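PDB 4Z0V: 2',5'-phosphodiesterase 12 from Homo sapiens, which belongs to the endonuclease/exonuclease/phosphatase family, pairs that domain with a smaller N-terminal one, and carries a bound magnesium ion. Local coordinates for residues 163-171 and 191-199; 177-188 and 205-216. All blocks are in the same frame, centred on the assembly; numbering follows the deposited sequence. Where two conformers were deposited one is given.

Contact 1: 163-171 and 191-199; sequences QNLIQKELT and SLVPALEAF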
loop_
_atom_site.group_PDB
_atom_site.type_symbol
_atom_site.label_atom_id
_atom_site.label_comp_id
_atom_site.label_asym_id
_atom_site.label_seq_id
_atom_site.Cartn_x
_atom_site.Cartn_y
_atom_site.Cartn_z
ATOM N N GLN A 163 2.637 9.953 8.076
ATOM C CA GLN A 163 1.614 10.103 7.028
ATOM C C GLN A 163 1.972 11.187 6.073
ATOM O O GLN A 163 1.737 11.022 4.873
ATOM C CB GLN A 163 0.206 10.344 7.585
ATOM C CG GLN A 163 -0.395 9.097 8.204
ATOM C CD GLN A 163 -0.231 7.844 7.378
ATOM O OE1 GLN A 163 0.324 6.842 7.844
ATOM N NE2 GLN A 163 -0.719 7.854 6.147
ATOM N N ASN A 164 2.565 12.289 6.558
ATOM C CA ASN A 164 2.973 13.328 5.606
ATOM C C ASN A 164 3.978 12.776 4.578
ATOM O O ASN A 164 3.833 12.991 3.367
ATOM C CB ASN A 164 3.561 14.508 6.342
ATOM C CG ASN A 164 2.767 15.763 6.148
ATOM O OD1 ASN A 164 3.220 16.707 5.506
ATOM N ND2 ASN A 164 1.557 15.792 6.671
ATOM N N LEU A 165 4.962 12.014 5.071
ATOM C CA LEU A 165 5.966 11.421 4.195
ATOM C C LEU A 165 5.359 10.397 3.268
ATOM O O LEU A 165 5.696 10.391 2.091
ATOM C CB LEU A 165 7.084 10.774 5.032
ATOM C CG LEU A 165 8.259 11.674 5.406
ATOM C CD1 LEU A 165 7.808 12.858 6.258
ATOM C CD2 LEU A 165 9.297 10.873 6.181
ATOM N N ILE A 166 4.441 9.563 3.775
ATOM C CA ILE A 166 3.793 8.493 2.979
ATOM C C ILE A 166 2.926 9.134 1.895
ATOM O O ILE A 166 2.917 8.674 0.764
ATOM C CB ILE A 166 2.980 7.534 3.896
ATOM C CG1 ILE A 166 3.939 6.603 4.704
ATOM C CG2 ILE A 166 1.973 6.678 3.080
ATOM C CD1 ILE A 166 3.306 6.017 6.028
ATOM N N GLN A 167 2.248 10.228 2.218
ATOM C CA GLN A 167 1.450 10.928 1.225
ATOM C C GLN A 167 2.342 11.484 0.126
ATOM O O GLN A 167 2.053 11.279 -1.053
ATOM C CB GLN A 167 0.645 12.065 1.881
ATOM C CG GLN A 167 -0.572 11.555 2.676
ATOM C CD GLN A 167 -1.320 12.743 3.283
ATOM O OE1 GLN A 167 -0.744 13.782 3.573
ATOM N NE2 GLN A 167 -2.622 12.629 3.474
ATOM N N LYS A 168 3.457 12.123 0.505
ATOM C CA LYS A 168 4.381 12.669 -0.488
ATOM C C LYS A 168 4.984 11.527 -1.335
ATOM O O LYS A 168 5.049 11.616 -2.552
ATOM C CB LYS A 168 5.491 13.486 0.190
ATOM C CG LYS A 168 6.403 14.146 -0.870
ATOM C CD LYS A 168 7.454 15.067 -0.304
ATOM C CE LYS A 168 8.266 15.704 -1.429
ATOM N NZ LYS A 168 9.240 16.679 -0.843
ATOM N N GLU A 169 5.386 10.463 -0.668
ATOM C CA GLU A 169 5.990 9.304 -1.322
ATOM C C GLU A 169 5.053 8.684 -2.355
ATOM O O GLU A 169 5.419 8.537 -3.515
ATOM C CB GLU A 169 6.394 8.251 -0.288
ATOM C CG GLU A 169 7.031 7.062 -0.988
ATOM C CD GLU A 169 7.646 6.052 -0.054
ATOM O OE1 GLU A 169 8.214 5.062 -0.566
ATOM O OE2 GLU A 169 7.552 6.239 1.179
ATOM N N LEU A 170 3.860 8.274 -1.919
ATOM C CA LEU A 170 2.932 7.612 -2.805
ATOM C C LEU A 170 2.430 8.492 -3.896
ATOM O O LEU A 170 2.423 8.050 -5.035
ATOM C CB LEU A 170 1.749 7.025 -2.004
ATOM C CG LEU A 170 2.141 5.856 -1.101
ATOM C CD1 LEU A 170 0.907 5.339 -0.340
ATOM C CD2 LEU A 170 2.742 4.694 -1.949
ATOM N N THR A 171 2.057 9.744 -3.605
ATOM C CA THR A 171 1.563 10.608 -4.687
ATOM C C THR A 171 2.662 10.919 -5.702
ATOM O O THR A 171 2.376 10.995 -6.896
ATOM C CB THR A 171 0.941 11.888 -4.136
ATOM O OG1 THR A 171 1.939 12.637 -3.422
ATOM C CG2 THR A 171 -0.308 11.597 -3.225
ATOM N N SER A 191 -5.976 9.763 5.653
ATOM C CA SER A 191 -4.716 10.140 5.025
ATOM C C SER A 191 -4.620 9.633 3.576
ATOM O O SER A 191 -4.374 10.422 2.667
ATOM C CB SER A 191 -3.549 9.599 5.840
ATOM O OG SER A 191 -2.323 9.824 5.158
ATOM N N LEU A 192 -4.757 8.325 3.374
ATOM C CA LEU A 192 -4.581 7.758 2.028
ATOM C C LEU A 192 -5.716 8.134 1.080
ATOM O O LEU A 192 -5.440 8.596 -0.022
ATOM C CB LEU A 192 -4.430 6.234 2.108
ATOM C CG LEU A 192 -3.325 5.777 3.046
ATOM C CD1 LEU A 192 -3.403 4.283 3.242
ATOM C CD2 LEU A 192 -1.919 6.175 2.495
ATOM N N VAL A 193 -6.983 7.970 1.496
ATOM C CA VAL A 193 -8.087 8.299 0.596
ATOM C C VAL A 193 -8.021 9.796 0.181
ATOM O O VAL A 193 -7.989 10.035 -1.011
ATOM C CB VAL A 193 -9.466 7.865 1.144
ATOM C CG1 VAL A 193 -10.606 8.601 0.442
ATOM C CG2 VAL A 193 -9.644 6.355 0.986
ATOM N N PRO A 194 -7.872 10.792 1.076
ATOM C CA PRO A 194 -7.803 12.194 0.597
ATOM C C PRO A 194 -6.600 12.478 -0.304
ATOM O O PRO A 194 -6.759 13.172 -1.312
ATOM C CB PRO A 194 -7.713 13.002 1.902
ATOM C CG PRO A 194 -8.366 12.110 2.940
ATOM C CD PRO A 194 -7.879 10.743 2.555
ATOM N N ALA A 195 -5.410 11.943 0.023
ATOM C CA ALA A 195 -4.246 12.211 -0.812
ATOM C C ALA A 195 -4.374 11.538 -2.169
ATOM O O ALA A 195 -4.171 12.163 -3.217
ATOM C CB ALA A 195 -2.976 11.724 -0.117
ATOM N N LEU A 196 -4.680 10.256 -2.162
ATOM C CA LEU A 196 -4.671 9.511 -3.414
ATOM C C LEU A 196 -5.864 9.857 -4.292
ATOM O O LEU A 196 -5.714 9.891 -5.523
ATOM C CB LEU A 196 -4.554 8.003 -3.133
ATOM C CG LEU A 196 -3.224 7.584 -2.466
ATOM C CD1 LEU A 196 -3.177 6.081 -2.236
ATOM C CD2 LEU A 196 -2.002 7.933 -3.355
ATOM N N GLU A 197 -7.027 10.185 -3.701
ATOM C CA GLU A 197 -8.106 10.591 -4.604
ATOM C C GLU A 197 -7.787 11.937 -5.307
ATOM O O GLU A 197 -8.136 12.116 -6.473
ATOM C CB GLU A 197 -9.481 10.598 -3.924
ATOM C CG GLU A 197 -9.828 11.720 -2.987
ATOM C CD GLU A 197 -11.244 11.592 -2.434
ATOM O OE1 GLU A 197 -11.688 12.555 -1.773
ATOM O OE2 GLU A 197 -11.928 10.570 -2.700
ATOM N N ALA A 198 -7.063 12.848 -4.623
ATOM C CA ALA A 198 -6.656 14.137 -5.208
ATOM C C ALA A 198 -5.747 13.942 -6.431
ATOM O O ALA A 198 -5.720 14.784 -7.346
ATOM C CB ALA A 198 -5.941 14.964 -4.155
ATOM N N PHE A 199 -5.017 12.819 -6.450
ATOM C CA PHE A 199 -4.105 12.491 -7.537
ATOM C C PHE A 199 -4.719 11.468 -8.516
ATOM O O PHE A 199 -3.997 10.950 -9.357
ATOM C CB PHE A 199 -2.745 11.997 -6.966
ATOM C CG PHE A 199 -1.896 13.140 -6.446
ATOM C CD1 PHE A 199 -2.139 13.695 -5.190
ATOM C CD2 PHE A 199 -0.888 13.696 -7.234
ATOM C CE1 PHE A 199 -1.356 14.748 -4.705
ATOM C CE2 PHE A 199 -0.110 14.754 -6.762
ATOM C CZ PHE A 199 -0.345 15.275 -5.496
#
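In this helix-helix contact of the DNase I-like fold, Gln163, Ile166, Gln167, Leu170 and Thr171 of helix 159-172 meet Ser191, Leu192, Ala195 and Leu196 of helix 185-198 and Phe199 just beyond its end. The two helices lie on one face of a mixed beta-sheet and run nearly side by side. The axes of the two segments cross at -30° and come within 9.9 Å. The contact is polar at one end, apolar in the middle and aromatic at the other end.

At the polar end, two glutamine amides converge on Ser191. Gln163 donates from NE2 to Ser191 OG at 2.7 Å, and the hydroxyl lies close to the amide plane. The chain of Gln163 bends at chi2 (-46°), which turns its amide toward the serine. Gln167 instead stays extended beyond CG and reaches across the gap. Its NE2 donates to Ser191 O at 2.9 Å. That carbonyl also accepts the helical bond from Ala195 N, and the two donors arrive from opposite faces of its plane. The methylene CG of Gln167 rests on Ala195 CB at 3.7 Å, so the chain packs through its methylene and bonds through its amide.

Toward the sheet, Leu192 CD2 touches both Ile166 CG2, at 4.0 Å, and Leu170 CD1. Leu196 CD2 touches both Leu170 CB and Thr171 CG2. Leu170 and Leu192 also pack on Leu180 of strand 177-184, which closes this core on the sheet side.

At the far end, Thr171 OG1 donates to Gln167 O of its own helix at 2.7 Å. This bond fixes the rotation of the threonine. Thr171 CB then lies over the face of the Phe199 ring, 3.6 Å from its centroid and 8° off the ring normal.

Contact 2: 177-188 and 205-216; sequences VICLQEVDRAVF and FRIKQHEGLATF. With MG (magnesium ion), chain B.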
loop_
_atom_site.group_PDB
_atom_site.type_symbol
_atom_site.label_atom_id
_atom_site.label_comp_id
_atom_site.label_asym_id
_atom_site.label_seq_id
_atom_site.Cartn_x
_atom_site.Cartn_y
_atom_site.Cartn_z
ATOM N N VAL A 177 -1.503 1.241 -9.808
ATOM C CA VAL A 177 -1.980 0.212 -8.879
ATOM C C VAL A 177 -1.107 0.287 -7.669
ATOM O O VAL A 177 0.125 0.183 -7.783
ATOM C CB VAL A 177 -1.958 -1.212 -9.537
ATOM C CG1 VAL A 177 -2.296 -2.311 -8.502
ATOM C CG2 VAL A 177 -2.923 -1.276 -10.730
ATOM N N ILE A 178 -1.716 0.500 -6.498
ATOM C CA ILE A 178 -0.951 0.639 -5.254
ATOM C C ILE A 178 -1.497 -0.338 -4.254
ATOM O O ILE A 178 -2.681 -0.250 -3.902
ATOM C CB ILE A 178 -0.967 2.071 -4.678
ATOM C CG1 ILE A 178 -0.394 3.102 -5.706
ATOM C CG2 ILE A 178 -0.137 2.087 -3.388
ATOM C CD1 ILE A 178 -0.570 4.580 -5.202
ATOM N N CYS A 179 -0.662 -1.304 -3.848
ATOM C CA CYS A 179 -1.076 -2.308 -2.875
ATOM C C CYS A 179 -0.338 -2.056 -1.585
ATOM O O CYS A 179 0.891 -2.055 -1.565
ATOM C CB CYS A 179 -0.833 -3.722 -3.389
ATOM S SG CYS A 179 -1.910 -4.195 -4.761
ATOM N N LEU A 180 -1.084 -1.865 -0.514
ATOM C CA LEU A 180 -0.503 -1.521 0.763
ATOM C C LEU A 180 -0.853 -2.517 1.838
ATOM O O LEU A 180 -1.961 -3.054 1.837
ATOM C CB LEU A 180 -1.035 -0.143 1.195
ATOM C CG LEU A 180 -0.844 1.036 0.230
ATOM C CD1 LEU A 180 -1.457 2.302 0.820
ATOM C CD2 LEU A 180 0.655 1.285 -0.042
ATOM N N GLN A 181 0.052 -2.683 2.797
ATOM C CA GLN A 181 -0.163 -3.528 3.961
ATOM C C GLN A 181 0.048 -2.699 5.205
ATOM O O GLN A 181 0.675 -1.634 5.143
ATOM C CB GLN A 181 0.745 -4.763 3.979
ATOM C CG GLN A 181 0.720 -5.580 2.665
ATOM C CD GLN A 181 1.635 -4.996 1.613
ATOM O OE1 GLN A 181 2.703 -4.469 1.913
ATOM N NE2 GLN A 181 1.236 -5.062 0.353
ATOM N N GLU A 182 -0.530 -3.152 6.326
ATOM C CA GLU A 182 -0.446 -2.481 7.636
ATOM C C GLU A 182 -1.054 -1.078 7.567
ATOM O O GLU A 182 -0.491 -0.087 8.078
ATOM C CB GLU A 182 0.991 -2.473 8.186
ATOM C CG GLU A 182 1.400 -3.850 8.702
ATOM C CD GLU A 182 2.596 -3.809 9.627
ATOM O OE1 GLU A 182 2.708 -2.843 10.412
ATOM O OE2 GLU A 182 3.419 -4.747 9.582
ATOM N N VAL A 183 -2.229 -1.017 6.951
ATOM C CA VAL A 183 -2.991 0.221 6.845
ATOM C C VAL A 183 -3.961 0.284 8.010
ATOM O O VAL A 183 -4.891 -0.523 8.071
ATOM C CB VAL A 183 -3.755 0.295 5.484
ATOM C CG1 VAL A 183 -4.597 1.588 5.387
ATOM C CG2 VAL A 183 -2.798 0.176 4.292
ATOM N N ASP A 184 -3.833 1.292 8.860
ATOM C CA ASP A 184 -4.807 1.454 9.959
ATOM C C ASP A 184 -6.114 1.985 9.399
ATOM O O ASP A 184 -6.110 2.667 8.361
ATOM C CB ASP A 184 -4.279 2.442 11.022
ATOM C CG ASP A 184 -2.945 2.085 11.624
ATOM O OD1 ASP A 184 -1.907 2.652 11.164
ATOM O OD2 ASP A 184 -2.935 1.351 12.635
ATOM N N ARG A 185 -7.241 1.678 10.086
ATOM C CA ARG A 185 -8.556 2.136 9.642
ATOM C C ARG A 185 -8.569 3.663 9.420
ATOM O O ARG A 185 -8.981 4.100 8.343
ATOM C CB ARG A 185 -9.683 1.713 10.614
ATOM C CG ARG A 185 -11.064 2.180 10.134
ATOM C CD ARG A 185 -12.223 1.806 11.055
ATOM N NE ARG A 185 -12.512 0.367 11.084
ATOM C CZ ARG A 185 -13.111 -0.311 10.108
ATOM N NH1 ARG A 185 -13.463 0.299 8.982
ATOM N NH2 ARG A 185 -13.338 -1.608 10.238
ATOM N N ALA A 186 -8.108 4.483 10.392
ATOM C CA ALA A 186 -8.098 5.952 10.251
ATOM C C ALA A 186 -7.086 6.418 9.210
ATOM O O ALA A 186 -7.309 7.448 8.586
ATOM C CB ALA A 186 -7.799 6.624 11.595
ATOM N N VAL A 187 -6.011 5.642 8.983
ATOM C CA VAL A 187 -5.018 6.021 7.955
ATOM C C VAL A 187 -5.685 5.914 6.578
ATOM O O VAL A 187 -5.524 6.818 5.751
ATOM C CB VAL A 187 -3.738 5.164 8.080
ATOM C CG1 VAL A 187 -2.834 5.318 6.842
ATOM C CG2 VAL A 187 -2.992 5.559 9.363
ATOM N N PHE A 188 -6.452 4.834 6.342
ATOM C CA PHE A 188 -7.161 4.671 5.071
ATOM C C PHE A 188 -8.107 5.837 4.831
ATOM O O PHE A 188 -8.022 6.471 3.793
ATOM C CB PHE A 188 -7.950 3.346 5.034
ATOM C CG PHE A 188 -8.663 3.133 3.719
ATOM C CD1 PHE A 188 -7.961 2.748 2.584
ATOM C CD2 PHE A 188 -10.029 3.361 3.605
ATOM C CE1 PHE A 188 -8.612 2.597 1.358
ATOM C CE2 PHE A 188 -10.677 3.220 2.372
ATOM C CZ PHE A 188 -9.968 2.835 1.259
ATOM N N PHE A 205 -10.513 -1.133 1.036
ATOM C CA PHE A 205 -9.843 -1.495 2.290
ATOM C C PHE A 205 -10.395 -2.797 2.841
ATOM O O PHE A 205 -11.612 -2.988 2.857
ATOM C CB PHE A 205 -10.047 -0.340 3.296
ATOM C CG PHE A 205 -9.412 -0.488 4.659
ATOM C CD1 PHE A 205 -8.032 -0.648 4.793
ATOM C CD2 PHE A 205 -10.176 -0.364 5.814
ATOM C CE1 PHE A 205 -7.439 -0.767 6.064
ATOM C CE2 PHE A 205 -9.586 -0.470 7.083
ATOM C CZ PHE A 205 -8.215 -0.664 7.200
ATOM N N ARG A 206 -9.501 -3.666 3.319
ATOM C CA ARG A 206 -9.872 -4.929 3.968
ATOM C C ARG A 206 -9.148 -4.989 5.310
ATOM O O ARG A 206 -7.951 -5.259 5.346
ATOM C CB ARG A 206 -9.543 -6.129 3.063
ATOM C CG ARG A 206 -9.687 -7.531 3.720
ATOM C CD ARG A 206 -11.101 -7.803 4.226
ATOM N NE ARG A 206 -12.079 -7.634 3.150
ATOM C CZ ARG A 206 -13.395 -7.714 3.292
ATOM N NH1 ARG A 206 -13.931 -7.953 4.487
ATOM N NH2 ARG A 206 -14.190 -7.544 2.244
ATOM N N ILE A 207 -9.862 -4.691 6.400
ATOM C CA ILE A 207 -9.221 -4.668 7.708
ATOM C C ILE A 207 -9.150 -6.086 8.302
ATOM O O ILE A 207 -9.951 -6.939 7.928
ATOM C CB ILE A 207 -9.936 -3.670 8.673
ATOM C CG1 ILE A 207 -8.980 -3.224 9.811
ATOM C CG2 ILE A 207 -11.283 -4.222 9.211
ATOM C CD1 ILE A 207 -9.421 -2.097 10.591
ATOM N N LYS A 208 -8.157 -6.341 9.171
ATOM C CA LYS A 208 -8.065 -7.577 9.949
ATOM C C LYS A 208 -8.695 -7.213 11.316
ATOM O O LYS A 208 -9.924 -7.216 11.445
ATOM C CB LYS A 208 -6.622 -8.043 10.064
ATOM C CG LYS A 208 -6.123 -8.933 8.961
ATOM C CD LYS A 208 -4.948 -9.792 9.437
ATOM C CE LYS A 208 -3.694 -9.021 9.786
ATOM N NZ LYS A 208 -2.493 -9.900 9.774
ATOM N N GLN A 209 -7.877 -6.718 12.268
ATOM C CA GLN A 209 -8.421 -6.219 13.518
ATOM C C GLN A 209 -8.366 -4.691 13.532
ATOM O O GLN A 209 -9.391 -4.028 13.389
ATOM C CB GLN A 209 -7.694 -6.815 14.745
ATOM C CG GLN A 209 -8.326 -6.308 16.043
ATOM C CD GLN A 209 -7.802 -7.025 17.247
ATOM O OE1 GLN A 209 -6.667 -7.534 17.277
ATOM N NE2 GLN A 209 -8.596 -7.011 18.286
ATOM N N HIS A 210 -7.174 -4.135 13.718
ATOM C CA HIS A 210 -6.988 -2.689 13.781
ATOM C C HIS A 210 -6.291 -2.174 12.519
ATOM O O HIS A 210 -6.187 -0.977 12.331
ATOM C CB HIS A 210 -6.170 -2.333 15.041
ATOM C CG HIS A 210 -6.916 -2.613 16.300
ATOM N ND1 HIS A 210 -8.257 -2.258 16.443
ATOM C CD2 HIS A 210 -6.482 -3.178 17.452
ATOM C CE1 HIS A 210 -8.596 -2.630 17.671
ATOM N NE2 HIS A 210 -7.569 -3.207 18.309
ATOM N N GLU A 211 -5.842 -3.081 11.653
ATOM C CA GLU A 211 -5.160 -2.684 10.425
ATOM C C GLU A 211 -5.365 -3.747 9.384
ATOM O O GLU A 211 -5.709 -4.889 9.711
ATOM C CB GLU A 211 -3.636 -2.403 10.661
ATOM C CG GLU A 211 -2.814 -3.495 11.342
ATOM C CD GLU A 211 -2.419 -4.678 10.476
ATOM O OE1 GLU A 211 -2.414 -4.533 9.239
ATOM O OE2 GLU A 211 -2.022 -5.721 11.033
ATOM N N GLY A 212 -5.104 -3.390 8.140
ATOM C CA GLY A 212 -5.241 -4.357 7.067
ATOM C C GLY A 212 -4.641 -3.915 5.761
ATOM O O GLY A 212 -3.598 -3.231 5.700
ATOM N N LEU A 213 -5.317 -4.325 4.721
ATOM C CA LEU A 213 -4.845 -4.159 3.374
ATOM C C LEU A 213 -5.624 -3.108 2.627
ATOM O O LEU A 213 -6.843 -3.035 2.780
ATOM C CB LEU A 213 -5.014 -5.490 2.629
ATOM C CG LEU A 213 -4.409 -6.776 3.238
ATOM C CD1 LEU A 213 -4.804 -7.972 2.348
ATOM C CD2 LEU A 213 -2.878 -6.675 3.327
ATOM N N ALA A 214 -4.933 -2.377 1.729
ATOM C CA ALA A 214 -5.628 -1.463 0.817
ATOM C C ALA A 214 -5.088 -1.612 -0.599
ATOM O O ALA A 214 -3.890 -1.867 -0.793
ATOM C CB ALA A 214 -5.493 -0.017 1.275
ATOM N N THR A 215 -5.975 -1.427 -1.597
ATOM C CA THR A 215 -5.563 -1.416 -3.015
ATOM C C THR A 215 -6.154 -0.154 -3.609
ATOM O O THR A 215 -7.345 0.079 -3.462
ATOM C CB THR A 215 -6.002 -2.706 -3.769
ATOM O OG1 THR A 215 -5.351 -3.844 -3.199
ATOM C CG2 THR A 215 -5.653 -2.672 -5.273
ATOM N N PHE A 216 -5.325 0.648 -4.251
ATOM C CA PHE A 216 -5.732 1.883 -4.934
ATOM C C PHE A 216 -5.478 1.726 -6.418
ATOM O O PHE A 216 -4.521 1.078 -6.795
ATOM C CB PHE A 216 -4.987 3.102 -4.393
ATOM C CG PHE A 216 -5.481 3.543 -3.040
ATOM C CD1 PHE A 216 -4.953 2.985 -1.869
ATOM C CD2 PHE A 216 -6.424 4.568 -2.927
ATOM C CE1 PHE A 216 -5.407 3.403 -0.613
ATOM C CE2 PHE A 216 -6.885 4.982 -1.667
ATOM C CZ PHE A 216 -6.382 4.381 -0.524
HETATM MG MG MG B . 5.277 -4.775 10.356
HETATM O O HOH W 1 -1.559 -5.841 7.040
HETATM O O HOH W 2 4.615 -3.752 12.069
HETATM O O HOH W 3 -5.180 1.463 14.151
HETATM O O HOH W 4 -7.653 1.004 13.278
HETATM O O HOH W 5 4.805 -6.504 11.504
HETATM O O HOH W 6 6.096 -6.028 8.998
HETATM O O HOH W 7 7.229 -4.727 11.239
HETATM O O HOH W 8 5.764 -3.066 9.216
#
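Phe188 and Phe205 both hold CG anti to the backbone N (chi1 -178° and -179°), and this lets their side chains slide past each other in opposite directions. Phe205 CB lies over the centre of the Phe188 ring, 3.5 Å from its centroid. Phe188 CB in turn covers one face of the Phe205 ring. The ring planes are 13° apart but barely overlap. Phe216 CZ meets Phe188 CE1 at 3.4 Å and completes an aromatic cluster, with Ala214 CB against Phe188 CD1.

Next to the cluster, strands 177-180 and 211-216 pair antiparallel within the mixed sheet of the DNase I-like fold. Ile178 with Phe216 and Leu180 with Ala214 are hydrogen-bonded pairs. A G1 beta bulge follows, where Glu182 and Val183 both face Gly212. Val183 N donates to Gly212 O at 2.9 Å, and Gly212 N returns a bond to Val183 O.

At the bulge the Glu182 side chain leaves the pairing strand. Its OE2 binds the magnesium ion at 2.0 Å, and five waters complete the shell. OE2 also accepts from Asn132 ND2. OE1 accepts from Ala135 N and from water 2, one of the metal's own ligands. Water 1 accepts from Glu182 N and donates to Glu211 OE1 at 2.7 Å, while Glu211 OE2 is hydrogen-bonded to Tyr138 OH.

Contacts 1 and 2 share helix 185-198, and their centres lie 13 Å apart. Contact 2 pairs strands of the sheet and packs the start of helix 185-198 on them, while contact 1 joins the two helices on it. The helix runs from one into the other: Leu192 N lies 2.9 Å from Val187 O, and Val193 N the same distance from Phe188 O, both probable hydrogen bonds. Side chains meet between the contacts, with Leu196 CD1 at 3.5 Å from Phe216 CG and Gln163 NE2 at 3.4 Å from Val187 CG1. The magnesium ion is bound by Glu182 of contact 2; the nearest side-chain atom of Ile166 in contact 1 is about 12 Å from it.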